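Local coordinates for protein putative NAD dependent dehydrogenase (Micromonospora echinospora, PDB 6NOR) that binds NAD and probably acts as an oxidoreductase in the biosynthesis of the aminoglycoside antibiotic gentamicin, at residues V218-R223 against E345-S350. Numbering follows the deposited sequence.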
loop_
_atom_site.group_PDB
_atom_site.type_symbol
_atom_site.label_atom_id
_atom_site.label_comp_id
_atom_site.label_asym_id
_atom_site.label_seq_id
_atom_site.Cartn_x
_atom_site.Cartn_y
_atom_site.Cartn_z
ATOM N N VAL A 218 3.169 -28.903 17.769
ATOM C CA VAL A 218 4.085 -27.878 17.322
ATOM C C VAL A 218 5.143 -28.502 16.426
ATOM O O VAL A 218 5.592 -29.619 16.671
ATOM C CB VAL A 218 4.765 -27.163 18.520
ATOM C CG1 VAL A 218 5.792 -26.187 18.051
ATOM C CG2 VAL A 218 3.739 -26.424 19.363
ATOM N N THR A 219 5.515 -27.791 15.366
ATOM C CA THR A 219 6.655 -28.151 14.536
ATOM C C THR A 219 7.506 -26.902 14.355
ATOM O O THR A 219 6.979 -25.815 14.239
ATOM C CB THR A 219 6.213 -28.700 13.166
ATOM O OG1 THR A 219 5.070 -29.552 13.329
ATOM C CG2 THR A 219 7.328 -29.474 12.512
ATOM N N ALA A 220 8.819 -27.036 14.336
ATOM C CA ALA A 220 9.663 -25.855 14.259
ATOM C C ALA A 220 10.976 -26.106 13.548
ATOM O O ALA A 220 11.488 -27.204 13.541
ATOM C CB ALA A 220 9.943 -25.294 15.660
ATOM N N CYS A 221 11.511 -25.048 12.968
ATOM C CA CYS A 221 12.796 -25.073 12.333
ATOM C C CYS A 221 13.565 -23.837 12.800
ATOM O O CYS A 221 12.984 -22.767 12.904
ATOM C CB CYS A 221 12.616 -25.087 10.799
ATOM S SG CYS A 221 13.927 -25.884 9.897
ATOM N N THR A 222 14.853 -23.979 13.116
ATOM C CA THR A 222 15.696 -22.831 13.464
ATOM C C THR A 222 17.045 -22.850 12.761
ATOM O O THR A 222 17.551 -23.900 12.408
ATOM C CB THR A 222 15.971 -22.754 14.986
ATOM O OG1 THR A 222 16.694 -23.916 15.397
ATOM C CG2 THR A 222 14.687 -22.669 15.782
ATOM N N ARG A 223 17.633 -21.677 12.570
ATOM C CA ARG A 223 19.018 -21.583 12.100
ATOM C C ARG A 223 19.775 -20.521 12.861
ATOM O O ARG A 223 19.216 -19.527 13.272
ATOM C CB ARG A 223 19.109 -21.242 10.612
ATOM C CG ARG A 223 18.468 -22.227 9.678
ATOM C CD ARG A 223 19.285 -23.490 9.457
ATOM N NE ARG A 223 18.502 -24.485 8.717
ATOM C CZ ARG A 223 17.730 -25.404 9.297
ATOM N NH1 ARG A 223 17.644 -25.463 10.620
ATOM N NH2 ARG A 223 17.043 -26.266 8.563
ATOM N N GLU A 345 8.990 -24.210 24.448
ATOM C CA GLU A 345 9.823 -25.342 24.823
ATOM C C GLU A 345 9.547 -26.497 23.861
ATOM O O GLU A 345 10.463 -27.179 23.433
ATOM C CB GLU A 345 9.584 -25.747 26.286
ATOM C CG GLU A 345 9.737 -27.238 26.587
ATOM C CD GLU A 345 11.186 -27.649 26.821
ATOM O OE1 GLU A 345 12.073 -26.775 26.692
ATOM O OE2 GLU A 345 11.440 -28.842 27.118
ATOM N N ALA A 346 8.288 -26.675 23.481
ATOM C CA ALA A 346 7.933 -27.697 22.508
ATOM C C ALA A 346 8.570 -27.406 21.156
ATOM O O ALA A 346 9.093 -28.302 20.512
ATOM C CB ALA A 346 6.433 -27.806 22.372
ATOM N N ALA A 347 8.545 -26.142 20.748
ATOM C CA ALA A 347 9.132 -25.739 19.491
ATOM C C ALA A 347 10.636 -26.019 19.435
ATOM O O ALA A 347 11.129 -26.532 18.446
ATOM C CB ALA A 347 8.854 -24.266 19.233
ATOM N N TYR A 348 11.358 -25.698 20.497
ATOM C CA TYR A 348 12.792 -25.977 20.554
ATOM C C TYR A 348 13.093 -27.486 20.498
ATOM O O TYR A 348 14.074 -27.919 19.904
ATOM C CB TYR A 348 13.413 -25.373 21.824
ATOM C CG TYR A 348 13.775 -23.909 21.697
ATOM C CD1 TYR A 348 14.718 -23.476 20.759
ATOM C CD2 TYR A 348 13.177 -22.949 22.512
ATOM C CE1 TYR A 348 15.052 -22.136 20.654
ATOM C CE2 TYR A 348 13.513 -21.612 22.419
ATOM C CZ TYR A 348 14.444 -21.208 21.496
ATOM O OH TYR A 348 14.761 -19.876 21.402
ATOM N N ARG A 349 12.248 -28.286 21.117
ATOM C CA ARG A 349 12.416 -29.727 21.007
ATOM C C ARG A 349 12.200 -30.208 19.579
ATOM O O ARG A 349 12.995 -30.980 19.065
ATOM C CB ARG A 349 11.471 -30.451 21.956
ATOM C CG ARG A 349 11.999 -30.472 23.371
ATOM C CD ARG A 349 10.950 -30.992 24.303
ATOM N NE ARG A 349 10.397 -32.243 23.802
ATOM C CZ ARG A 349 9.212 -32.715 24.162
ATOM N NH1 ARG A 349 8.465 -32.019 25.018
ATOM N NH2 ARG A 349 8.779 -33.869 23.666
ATOM N N SER A 350 11.126 -29.732 18.949
ATOM C CA SER A 350 10.826 -30.064 17.560
ATOM C C SER A 350 11.947 -29.688 16.617
ATOM O O SER A 350 12.269 -30.432 15.705
ATOM C CB SER A 350 9.536 -29.371 17.122
ATOM O OG SER A 350 9.302 -29.554 15.741
#
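Ser350 reaches from the helix to the backbone of strand 218-223. Its CB lies 3.7 Å from Ala220 N and packs against the strand backbone. From there OG extends anti to the serine's own backbone N (chi1 173°), which carries it to the strand. OG accepts a hydrogen bond from Ala220 N at 2.9 Å, bent to 137° at the hydrogen. It also lies 3.2 Å from Thr219 CA. The same hydroxyl is hydrogen-bonded to Arg355 O, so it links the strand to the chain just beyond the helix. With an alanine in place of Ser350, the amide of Ala220 and the carbonyl of Arg355 would probably lose the hydroxyl they share. The remaining side-chain contacts are mostly apolar. Val218 CG1 sits 3.8 Å from Ala347 CB, and Val218 CB meets Ala346 CB at 4.2 Å. Ala220 CB touches Ala347 CB at 3.9 Å and comes within 3.3 Å of Ala347 O. With alanines at the centre, the axes of 218-223 and 345-350 approach to 6.4 Å and cross at -62°. Helix 334-353 thus packs across one face of the mixed sheet of the GFO/IDH/MocA-type C-terminal domain. There strand 215-223 lies between 234-241 and 357-358, whose Val237 and Val357 also touch helix side chains.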